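Local coordinates for PpBBE-like 1 D396N (Physcomitrella patens subsp. patens, PDB 6EO5), which acts as a cellobiose oxidase, a flavoenzyme of the berberine bridge enzyme-like family that carries FAD, probably bound bi-covalently, at residues A[114-117]-A[118-122]; A[143-147]-A[148-152]; A[314-317]-A[318-322]; A[434-437]-A[438-442]. All blocks are in the same frame, centred on the assembly; numbering follows the deposited sequence.

Contact 1: residues A[114-117]-A[118-122]; sequences AVVG and AGFRL
The ring of Phe120 receives the carbonyl oxygen of Gly117 at its edge, near the ring plane, with Gly117 O 3.8 Å from Phe120 CD2. Val116 comes to the same carbon obliquely, its CG1 lying 3.5 Å from Phe120 CD2, and the two side chains cross at about a right angle. A second flat group, the guanidinium of Arg121, has the carbonyl oxygen of Gly119 in its plane and at its edge, and Arg121 NH1 donates to Gly119 O over 2.9 Å. Val116 can meet the ring because CG1 stands opposite the backbone N (chi1 -177°), on the carbonyl side from which the chain runs into the bend. That bend is a type I beta turn from Gly117 to Phe120, in which strand 113-117 of the FAD binding domain gives way to helix 122-133, with Arg121 at the N-cap. Phe120 N donates to Gly117 O at 3.2 Å, the i to i+3 bond that closes the turn. Beyond the turn, Phe120 also packs on Phe105, Leu125 and Ile147, and Val116 leans on Leu125 and Phe213. Ala118, inside the turn, directs its methyl group to the bound FAD.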
loop_
_atom_site.group_PDB
_atom_site.type_symbol
_atom_site.label_atom_id
_atom_site.label_comp_id
_atom_site.label_asym_id
_atom_site.label_seq_id
_atom_site.Cartn_x
_atom_site.Cartn_y
_atom_site.Cartn_z
ATOM N N ALA A 114 15.046 -9.538 -8.867
ATOM C CA ALA A 114 14.547 -10.688 -8.131
ATOM C C ALA A 114 13.180 -11.053 -8.683
ATOM O O ALA A 114 12.463 -10.197 -9.208
ATOM C CB ALA A 114 14.467 -10.417 -6.623
ATOM N N VAL A 115 12.828 -12.333 -8.573
ATOM C CA VAL A 115 11.515 -12.830 -8.969
ATOM C C VAL A 115 10.732 -13.117 -7.699
ATOM O O VAL A 115 11.209 -13.849 -6.823
ATOM C CB VAL A 115 11.615 -14.085 -9.845
ATOM C CG1 VAL A 115 10.228 -14.671 -10.061
ATOM C CG2 VAL A 115 12.262 -13.750 -11.165
ATOM N N VAL A 116 9.536 -12.539 -7.591
ATOM C CA VAL A 116 8.700 -12.665 -6.400
ATOM C C VAL A 116 7.316 -13.131 -6.828
ATOM O O VAL A 116 6.723 -12.558 -7.748
ATOM C CB VAL A 116 8.614 -11.337 -5.623
ATOM C CG1 VAL A 116 7.807 -11.499 -4.360
ATOM C CG2 VAL A 116 10.001 -10.846 -5.291
ATOM N N GLY A 117 6.813 -14.177 -6.176
ATOM C CA GLY A 117 5.463 -14.636 -6.446
ATOM C C GLY A 117 4.414 -13.787 -5.748
ATOM O O GLY A 117 4.649 -13.226 -4.683
ATOM N N ALA A 118 3.222 -13.719 -6.350
ATOM C CA ALA A 118 2.208 -12.761 -5.922
ATOM C C ALA A 118 1.625 -13.073 -4.547
ATOM O O ALA A 118 0.795 -12.309 -4.038
ATOM C CB ALA A 118 1.088 -12.684 -6.954
ATOM N N GLY A 119 2.058 -14.168 -3.922
ATOM C CA GLY A 119 1.582 -14.536 -2.607
ATOM C C GLY A 119 2.420 -14.054 -1.445
ATOM O O GLY A 119 2.034 -14.266 -0.289
ATOM N N PHE A 120 3.542 -13.393 -1.717
ATOM C CA PHE A 120 4.469 -12.975 -0.674
ATOM C C PHE A 120 3.877 -11.877 0.209
ATOM O O PHE A 120 3.113 -11.016 -0.248
ATOM C CB PHE A 120 5.766 -12.471 -1.304
ATOM C CG PHE A 120 6.929 -13.390 -1.116
ATOM C CD1 PHE A 120 7.594 -13.446 0.103
ATOM C CD2 PHE A 120 7.380 -14.189 -2.163
ATOM C CE1 PHE A 120 8.688 -14.297 0.278
ATOM C CE2 PHE A 120 8.470 -15.045 -1.997
ATOM C CZ PHE A 120 9.118 -15.097 -0.775
ATOM N N ARG A 121 4.247 -11.919 1.491
ATOM C CA ARG A 121 4.045 -10.824 2.428
ATOM C C ARG A 121 5.359 -10.068 2.589
ATOM O O ARG A 121 6.432 -10.596 2.305
ATOM C CB ARG A 121 3.555 -11.325 3.791
ATOM C CG ARG A 121 2.492 -12.412 3.758
ATOM C CD ARG A 121 1.404 -12.112 2.780
ATOM N NE ARG A 121 0.091 -12.561 3.239
ATOM C CZ ARG A 121 -0.589 -13.580 2.716
ATOM N NH1 ARG A 121 -0.075 -14.281 1.705
ATOM N NH2 ARG A 121 -1.786 -13.899 3.212
ATOM N N LEU A 122 5.274 -8.818 3.053
ATOM C CA LEU A 122 6.461 -7.965 3.044
ATOM C C LEU A 122 7.515 -8.455 4.033
ATOM O O LEU A 122 8.714 -8.432 3.727
ATOM C CB LEU A 122 6.086 -6.515 3.343
ATOM C CG LEU A 122 5.213 -5.789 2.319
ATOM C CD1 LEU A 122 5.161 -4.318 2.662
ATOM C CD2 LEU A 122 5.698 -6.006 0.880
#

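Contact 2: residues A[143-147]-A[148-152]; sequences PTVGI and AGHAL. With FAD (flavin-adenine dinucleotide), chain C.
Ala148 follows Ile147 at the start of helix 147-153 and brings its CB to the adenine, 3.4 Å from FAD N7A. Gly149 comes next, its N donating to FAD O1P at 3.2 Å; a side chain at this position would run into FAD O5'. Gly146, the N-cap, grips the same phosphate with a 2.8 Å bond from its N to FAD O2P, so the phosphate sits at the helix N-terminus, whose dipole probably favours its negative charge. His150 packs its CB 3.8 Å from Val145 CG1, and with CG opposite the backbone N (chi1 -168°) the ring is carried to the flavin side. There His150 ND1 forms a nearly straight bond (170°) to the ribityl FAD O2', at 2.9 Å, while NE2 pairs with Gly140 N. Were the imidazole cut back to the methyl of an alanine, FAD O2' and Gly140 N would probably both lose a hydrogen-bonding mate. Ala151 N then makes the regular helical bond to Ile147 O, 2.8 Å long, and Leu152 rests CD1 3.5 Å from FAD C2A. Away from the cofactor, Ile147 lies against Leu122 and Leu125 of helix 122-133, and Ala151 against Phe211 and Phe213 of strand 207-217.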
loop_
_atom_site.group_PDB
_atom_site.type_symbol
_atom_site.label_atom_id
_atom_site.label_comp_id
_atom_site.label_asym_id
_atom_site.label_seq_id
_atom_site.Cartn_x
_atom_site.Cartn_y
_atom_site.Cartn_z
ATOM N N PRO A 143 4.533 -5.713 8.116
ATOM C CA PRO A 143 5.110 -6.986 7.654
ATOM C C PRO A 143 4.107 -7.947 7.035
ATOM O O PRO A 143 4.510 -8.764 6.189
ATOM C CB PRO A 143 5.726 -7.575 8.930
ATOM C CG PRO A 143 5.900 -6.420 9.828
ATOM C CD PRO A 143 4.770 -5.502 9.552
ATOM N N THR A 144 2.827 -7.885 7.425
ATOM C CA THR A 144 1.834 -8.829 6.924
ATOM C C THR A 144 1.182 -8.389 5.617
ATOM O O THR A 144 0.328 -9.123 5.100
ATOM C CB THR A 144 0.747 -9.093 7.980
ATOM O OG1 THR A 144 -0.081 -7.940 8.141
ATOM C CG2 THR A 144 1.373 -9.430 9.318
ATOM N N VAL A 145 1.579 -7.237 5.059
ATOM C CA VAL A 145 0.994 -6.750 3.813
ATOM C C VAL A 145 1.469 -7.602 2.648
ATOM O O VAL A 145 2.639 -8.007 2.585
ATOM C CB VAL A 145 1.347 -5.268 3.594
ATOM C CG1 VAL A 145 1.160 -4.859 2.130
ATOM C CG2 VAL A 145 0.502 -4.395 4.488
ATOM N N GLY A 146 0.564 -7.883 1.713
ATOM C CA GLY A 146 0.942 -8.630 0.531
ATOM C C GLY A 146 1.675 -7.745 -0.463
ATOM O O GLY A 146 1.360 -6.567 -0.628
ATOM N N ILE A 147 2.677 -8.329 -1.128
ATOM C CA ILE A 147 3.443 -7.568 -2.108
ATOM C C ILE A 147 2.565 -7.164 -3.281
ATOM O O ILE A 147 2.813 -6.142 -3.928
ATOM C CB ILE A 147 4.663 -8.381 -2.578
ATOM C CG1 ILE A 147 5.524 -7.561 -3.542
ATOM C CG2 ILE A 147 4.206 -9.655 -3.233
ATOM C CD1 ILE A 147 6.079 -6.297 -2.931
ATOM N N ALA A 148 1.517 -7.942 -3.558
ATOM C CA ALA A 148 0.728 -7.812 -4.777
ATOM C C ALA A 148 -0.089 -6.525 -4.806
ATOM O O ALA A 148 0.161 -5.653 -5.645
ATOM C CB ALA A 148 -0.192 -9.024 -4.929
ATOM N N GLY A 149 -1.082 -6.406 -3.918
ATOM C CA GLY A 149 -1.829 -5.163 -3.832
ATOM C C GLY A 149 -0.921 -3.972 -3.609
ATOM O O GLY A 149 -1.001 -2.970 -4.322
ATOM N N HIS A 150 -0.022 -4.088 -2.629
ATOM C CA HIS A 150 0.970 -3.060 -2.342
ATOM C C HIS A 150 1.642 -2.553 -3.615
ATOM O O HIS A 150 1.585 -1.358 -3.929
ATOM C CB HIS A 150 2.002 -3.636 -1.373
ATOM C CG HIS A 150 2.913 -2.618 -0.758
ATOM N ND1 HIS A 150 2.458 -1.604 0.059
ATOM C CD2 HIS A 150 4.261 -2.481 -0.814
ATOM C CE1 HIS A 150 3.484 -0.879 0.468
ATOM N NE2 HIS A 150 4.592 -1.392 -0.045
ATOM N N ALA A 151 2.257 -3.468 -4.382
ATOM C CA ALA A 151 3.033 -3.081 -5.563
ATOM C C ALA A 151 2.144 -2.574 -6.697
ATOM O O ALA A 151 2.522 -1.644 -7.425
ATOM C CB ALA A 151 3.881 -4.261 -6.052
ATOM N N LEU A 152 0.967 -3.182 -6.871
ATOM C CA LEU A 152 0.085 -2.780 -7.959
ATOM C C LEU A 152 -0.558 -1.414 -7.717
ATOM O O LEU A 152 -1.111 -0.830 -8.658
ATOM C CB LEU A 152 -0.988 -3.852 -8.183
ATOM C CG LEU A 152 -0.488 -5.216 -8.691
ATOM C CD1 LEU A 152 -1.602 -6.239 -8.668
ATOM C CD2 LEU A 152 0.144 -5.135 -10.082
HETATM P PA FAD C . -5.308 -7.227 -0.799
HETATM O O1A FAD C . -6.559 -6.856 -0.017
HETATM O O2A FAD C . -5.112 -8.719 -0.870
HETATM O O5B FAD C . -5.247 -6.573 -2.273
HETATM C C5B FAD C . -5.674 -5.249 -2.515
HETATM C C4B FAD C . -6.208 -5.103 -3.935
HETATM O O4B FAD C . -5.278 -5.630 -4.864
HETATM C C3B FAD C . -7.504 -5.866 -4.141
HETATM O O3B FAD C . -8.279 -5.179 -5.100
HETATM C C2B FAD C . -7.034 -7.167 -4.734
HETATM O O2B FAD C . -8.040 -7.793 -5.492
HETATM C C1B FAD C . -5.843 -6.720 -5.574
HETATM N N9A FAD C . -4.906 -7.854 -5.740
HETATM C C8A FAD C . -4.357 -8.622 -4.741
HETATM N N7A FAD C . -3.572 -9.568 -5.300
HETATM C C5A FAD C . -3.613 -9.422 -6.641
HETATM C C6A FAD C . -3.013 -10.123 -7.669
HETATM N N6A FAD C . -2.220 -11.152 -7.390
HETATM N N1A FAD C . -3.236 -9.746 -8.975
HETATM C C2A FAD C . -4.068 -8.684 -9.247
HETATM N N3A FAD C . -4.672 -7.989 -8.221
HETATM C C4A FAD C . -4.450 -8.355 -6.935
HETATM N N1 FAD C . 0.651 1.210 2.071
HETATM C C2 FAD C . 1.884 1.791 1.755
HETATM O O2 FAD C . 2.132 2.273 0.630
HETATM N N3 FAD C . 2.875 1.821 2.722
HETATM C C4 FAD C . 2.650 1.295 3.977
HETATM O O4 FAD C . 3.551 1.323 4.810
HETATM C C4X FAD C . 1.426 0.723 4.291
HETATM N N5 FAD C . 1.226 0.158 5.533
HETATM C C5X FAD C . 0.150 -0.684 5.740
HETATM C C6 FAD C . 0.035 -1.358 6.951
HETATM C C7 FAD C . -0.964 -2.318 7.179
HETATM C C7M FAD C . -1.044 -3.042 8.504
HETATM C C8 FAD C . -1.940 -2.509 6.178
HETATM C C8M FAD C . -3.117 -3.441 6.397
HETATM C C9 FAD C . -1.860 -1.750 4.995
HETATM C C9A FAD C . -0.811 -0.846 4.746
HETATM N N10 FAD C . -0.729 -0.049 3.596
HETATM C C10 FAD C . 0.435 0.642 3.318
HETATM C "C1'" FAD C . -1.744 -0.137 2.506
HETATM C "C2'" FAD C . -1.330 -1.236 1.530
HETATM O "O2'" FAD C . -0.315 -0.826 0.642
HETATM C "C3'" FAD C . -2.543 -1.649 0.730
HETATM O "O3'" FAD C . -3.495 -2.093 1.666
HETATM C "C4'" FAD C . -2.168 -2.739 -0.270
HETATM O "O4'" FAD C . -2.998 -2.614 -1.408
HETATM C "C5'" FAD C . -2.285 -4.122 0.368
HETATM O "O5'" FAD C . -2.071 -5.179 -0.545
HETATM P P FAD C . -2.548 -6.665 -0.123
HETATM O O1P FAD C . -2.095 -7.654 -1.172
HETATM O O2P FAD C . -2.122 -7.063 1.265
HETATM O O3P FAD C . -4.140 -6.486 0.021
#

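Contact 3: residues A[314-317]-A[318-322]; sequences SNTN and PNQLN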
loop_
_atom_site.group_PDB
_atom_site.type_symbol
_atom_site.label_atom_id
_atom_site.label_comp_id
_atom_site.label_asym_id
_atom_site.label_seq_id
_atom_site.Cartn_x
_atom_site.Cartn_y
_atom_site.Cartn_z
ATOM N N SER A 314 15.590 -3.933 18.332
ATOM C CA SER A 314 16.555 -4.213 17.271
ATOM C C SER A 314 17.367 -5.476 17.525
ATOM O O SER A 314 18.048 -5.952 16.607
ATOM C CB SER A 314 17.496 -3.027 17.053
ATOM O OG SER A 314 18.405 -2.847 18.111
ATOM N N ASN A 315 17.298 -6.041 18.727
ATOM C CA ASN A 315 17.914 -7.330 19.000
ATOM C C ASN A 315 16.986 -8.502 18.704
ATOM O O ASN A 315 17.359 -9.646 18.979
ATOM C CB ASN A 315 18.396 -7.401 20.455
ATOM C CG ASN A 315 17.260 -7.405 21.453
ATOM O OD1 ASN A 315 16.161 -6.956 21.160
ATOM N ND2 ASN A 315 17.519 -7.919 22.645
ATOM N N THR A 316 15.796 -8.251 18.155
ATOM C CA THR A 316 14.895 -9.344 17.818
ATOM C C THR A 316 15.531 -10.263 16.773
ATOM O O THR A 316 16.279 -9.816 15.896
ATOM C CB THR A 316 13.563 -8.790 17.313
ATOM O OG1 THR A 316 12.899 -8.096 18.384
ATOM C CG2 THR A 316 12.666 -9.914 16.802
ATOM N N ASN A 317 15.264 -11.562 16.895
ATOM C CA ASN A 317 15.705 -12.536 15.901
ATOM C C ASN A 317 15.118 -12.198 14.536
ATOM O O ASN A 317 13.885 -12.091 14.413
ATOM C CB ASN A 317 15.274 -13.939 16.320
ATOM C CG ASN A 317 15.700 -15.012 15.327
ATOM O OD1 ASN A 317 16.544 -14.787 14.456
ATOM N ND2 ASN A 317 15.119 -16.193 15.463
ATOM N N PRO A 318 15.938 -12.026 13.495
ATOM C CA PRO A 318 15.375 -11.668 12.184
ATOM C C PRO A 318 14.317 -12.635 11.681
ATOM O O PRO A 318 13.445 -12.222 10.904
ATOM C CB PRO A 318 16.609 -11.649 11.271
ATOM C CG PRO A 318 17.715 -11.293 12.152
ATOM C CD PRO A 318 17.405 -11.908 13.503
ATOM N N ASN A 319 14.346 -13.901 12.115
ATOM C CA ASN A 319 13.333 -14.857 11.673
ATOM C C ASN A 319 11.940 -14.510 12.164
ATOM O O ASN A 319 10.977 -15.165 11.748
ATOM C CB ASN A 319 13.678 -16.268 12.136
ATOM C CG ASN A 319 14.891 -16.834 11.419
ATOM O OD1 ASN A 319 14.961 -16.841 10.184
ATOM N ND2 ASN A 319 15.859 -17.312 12.195
ATOM N N GLN A 320 11.811 -13.528 13.058
ATOM C CA GLN A 320 10.482 -13.078 13.454
ATOM C C GLN A 320 9.696 -12.600 12.246
ATOM O O GLN A 320 8.478 -12.796 12.183
ATOM C CB GLN A 320 10.598 -11.975 14.504
ATOM C CG GLN A 320 9.305 -11.348 14.895
ATOM C CD GLN A 320 8.425 -12.289 15.682
ATOM O OE1 GLN A 320 8.615 -12.476 16.882
ATOM N NE2 GLN A 320 7.451 -12.890 15.011
ATOM N N LEU A 321 10.385 -12.026 11.252
ATOM C CA LEU A 321 9.725 -11.486 10.070
ATOM C C LEU A 321 8.979 -12.546 9.265
ATOM O O LEU A 321 8.209 -12.180 8.371
ATOM C CB LEU A 321 10.751 -10.772 9.183
ATOM C CG LEU A 321 11.436 -9.537 9.780
ATOM C CD1 LEU A 321 12.432 -8.947 8.808
ATOM C CD2 LEU A 321 10.416 -8.495 10.167
ATOM N N ASN A 322 9.181 -13.839 9.562
ATOM C CA ASN A 322 8.411 -14.920 8.952
ATOM C C ASN A 322 7.101 -15.193 9.674
ATOM O O ASN A 322 6.219 -15.847 9.102
ATOM C CB ASN A 322 9.204 -16.231 8.942
ATOM C CG ASN A 322 10.385 -16.216 7.984
ATOM O OD1 ASN A 322 10.311 -15.693 6.870
ATOM N ND2 ASN A 322 11.483 -16.820 8.414
#
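Residues Thr316 to Gln320 form a local contact at the surface, where the loop between helix 302-308 and strand 331-338 winds into the 3-10 segment 318-322. Its main tie is the i to i+3 bond from Gln320 N to Asn317 O, 2.9 Å long, which closes the turn. The side chain of Asn317 adds a second link. Extended away from its own N (chi1 180°), it places OD1 over the next peptide, and a weak 3.3 Å bond from Asn319 N to Asn317 OD1 completes an Asx turn. The side-chain amides of Asn317 and Asn319 stand nearly perpendicular, their planes 86° apart. Thr316 CG2 also touches Gln320 CB at 3.7 Å, the two side chains crossing obliquely, and the bend of Gln320 at chi2 leads its amide away. Thr316 OG1 is hydrogen-bonded to Pro313 O. The segment is seated by Leu321, which packs on Ile303, Ile306 and Leu307 of helix 302-308, and by Asn319 and Asn322, which touch Leu127 of helix 122-133. Asn317 supplies two acceptors, O for Gln320 N and OD1, weakly, for Asn319 N, while Pro318 has no N-H to contribute; the contact is therefore held mainly by polar groups.

Contact 4: residues A[434-437]-A[438-442]; sequences RDMP and LSAYY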
loop_
_atom_site.group_PDB
_atom_site.type_symbol
_atom_site.label_atom_id
_atom_site.label_comp_id
_atom_site.label_asym_id
_atom_site.label_seq_id
_atom_site.Cartn_x
_atom_site.Cartn_y
_atom_site.Cartn_z
ATOM N N ARG A 434 -13.929 4.236 -1.005
ATOM C CA ARG A 434 -15.043 4.067 -1.935
ATOM C C ARG A 434 -15.739 5.382 -2.281
ATOM O O ARG A 434 -16.451 5.446 -3.291
ATOM C CB ARG A 434 -16.053 3.077 -1.355
ATOM C CG ARG A 434 -17.085 2.591 -2.341
ATOM C CD ARG A 434 -17.906 1.474 -1.728
ATOM N NE ARG A 434 -18.926 0.946 -2.629
ATOM C CZ ARG A 434 -19.461 -0.259 -2.485
ATOM N NH1 ARG A 434 -19.059 -1.035 -1.491
ATOM N NH2 ARG A 434 -20.393 -0.692 -3.327
ATOM N N ASP A 435 -15.547 6.431 -1.481
ATOM C CA ASP A 435 -16.131 7.742 -1.737
ATOM C C ASP A 435 -15.252 8.646 -2.588
ATOM O O ASP A 435 -15.645 9.795 -2.834
ATOM C CB ASP A 435 -16.411 8.475 -0.424
ATOM C CG ASP A 435 -17.260 7.678 0.523
ATOM O OD1 ASP A 435 -18.216 7.018 0.059
ATOM O OD2 ASP A 435 -16.959 7.726 1.741
ATOM N N MET A 436 -14.049 8.191 -2.995
ATOM C CA MET A 436 -13.245 9.003 -3.901
ATOM C C MET A 436 -13.669 8.726 -5.340
ATOM O O MET A 436 -13.849 7.562 -5.713
ATOM C CB MET A 436 -11.756 8.710 -3.738
ATOM C CG MET A 436 -11.128 9.148 -2.418
ATOM S SD MET A 436 -11.406 10.890 -2.066
ATOM C CE MET A 436 -10.533 11.715 -3.365
ATOM N N PRO A 437 -13.875 9.753 -6.160
ATOM C CA PRO A 437 -14.010 9.516 -7.598
ATOM C C PRO A 437 -12.683 9.026 -8.173
ATOM O O PRO A 437 -11.610 9.442 -7.732
ATOM C CB PRO A 437 -14.375 10.898 -8.141
ATOM C CG PRO A 437 -13.708 11.826 -7.227
ATOM C CD PRO A 437 -13.841 11.194 -5.853
ATOM N N LEU A 438 -12.767 8.157 -9.184
ATOM C CA LEU A 438 -11.570 7.594 -9.797
ATOM C C LEU A 438 -10.629 8.665 -10.347
ATOM O O LEU A 438 -9.412 8.455 -10.363
ATOM C CB LEU A 438 -11.956 6.614 -10.901
ATOM C CG LEU A 438 -12.500 5.245 -10.475
ATOM C CD1 LEU A 438 -12.566 4.312 -11.672
ATOM C CD2 LEU A 438 -11.672 4.609 -9.359
ATOM N N SER A 439 -11.153 9.811 -10.791
ATOM C CA SER A 439 -10.288 10.887 -11.261
ATOM C C SER A 439 -9.317 11.342 -10.184
ATOM O O SER A 439 -8.241 11.867 -10.509
ATOM C CB SER A 439 -11.116 12.080 -11.732
ATOM O OG SER A 439 -12.001 12.533 -10.716
ATOM N N ALA A 440 -9.673 11.156 -8.910
ATOM C CA ALA A 440 -8.760 11.541 -7.842
ATOM C C ALA A 440 -7.555 10.607 -7.774
ATOM O O ALA A 440 -6.469 11.026 -7.348
ATOM C CB ALA A 440 -9.492 11.567 -6.509
ATOM N N TYR A 441 -7.722 9.350 -8.188
ATOM C CA TYR A 441 -6.612 8.406 -8.156
ATOM C C TYR A 441 -5.831 8.385 -9.460
ATOM O O TYR A 441 -4.609 8.227 -9.445
ATOM C CB TYR A 441 -7.114 6.993 -7.853
ATOM C CG TYR A 441 -7.666 6.809 -6.459
ATOM C CD1 TYR A 441 -6.878 7.053 -5.338
ATOM C CD2 TYR A 441 -8.974 6.378 -6.262
ATOM C CE1 TYR A 441 -7.385 6.873 -4.061
ATOM C CE2 TYR A 441 -9.483 6.195 -4.994
ATOM C CZ TYR A 441 -8.685 6.439 -3.896
ATOM O OH TYR A 441 -9.194 6.252 -2.627
ATOM N N TYR A 442 -6.503 8.570 -10.590
ATOM C CA TYR A 442 -5.902 8.280 -11.876
ATOM C C TYR A 442 -5.804 9.482 -12.811
ATOM O O TYR A 442 -4.972 9.450 -13.724
ATOM C CB TYR A 442 -6.677 7.130 -12.547
ATOM C CG TYR A 442 -6.635 5.847 -11.724
ATOM C CD1 TYR A 442 -5.416 5.326 -11.264
ATOM C CD2 TYR A 442 -7.795 5.169 -11.384
ATOM C CE1 TYR A 442 -5.364 4.149 -10.500
ATOM C CE2 TYR A 442 -7.754 3.999 -10.622
ATOM C CZ TYR A 442 -6.539 3.499 -10.180
ATOM O OH TYR A 442 -6.502 2.347 -9.425
#
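The carbonyl oxygen of Leu438 is gripped by two backbone donors, and that of Pro437, one residue earlier, takes a bond from Ala440 N at 2.8 Å, the i to i+3 link that closes the first turn. Tyr441 N and Tyr442 N each lie 2.9 Å from Leu438 O, a shared acceptor that combines 3-10 and alpha-helical spacing within one turn. These bonds draw the chain from the loop of 434-437 into the short helix 438-442, part of the berberine and berberine-like region near the C-terminus of this enzyme family. Most of the apolar contact is made by Met436, with Pro437 CG adding a looser touch 4.3 Å from Ala440 CB. The chain of Met436 is bent at chi2 (-54°) and again at chi3, which folds the terminal methyl back to the helix, with Met436 CE 3.3 Å from Ala440 CB. Lower on the same side chain, Met436 CB meets the ring of Tyr441 obliquely, 3.6 Å from Tyr441 CE2. Met436 CG passes the end of that ring, 3.5 Å from Tyr441 OH, and the two side chains cross at about a right angle. Met436 is likely to turn more freely if an alanine stood in place of Tyr441, since its CB and CG would lose the ring they lie against. Tyr441 also touches Ala427 and Asp433, and its side chain is about 11 Å from the FAD. The ring of Tyr442 is covered on one face by Tyr441 CB, 3.9 Å above the plane of Tyr442 and over its centre, while Tyr442 itself packs on Ile468.

Four short turns or helix starts differ in chemistry with their depth. Contacts 1 and 2 are buried and joined: Leu122 N to Val145 O and Phe120 O to Ile147 N are probable hydrogen bonds. Both pack on helix 122-133 and strand 207-217 and lie against FAD, though contact 2 gives it far more polar grip. Contact 3 touches that same helix from the surface and is polar, with a backbone turn bond and a weak Asn side-chain bond; its nearest atoms are about 5 Å from contact 2. Contact 4, partly buried, adds methionine and tyrosine packing to its backbone bonds; it lies across the chain's centre from contacts 1 and 3, its own centre about 38 Å from that of contact 3.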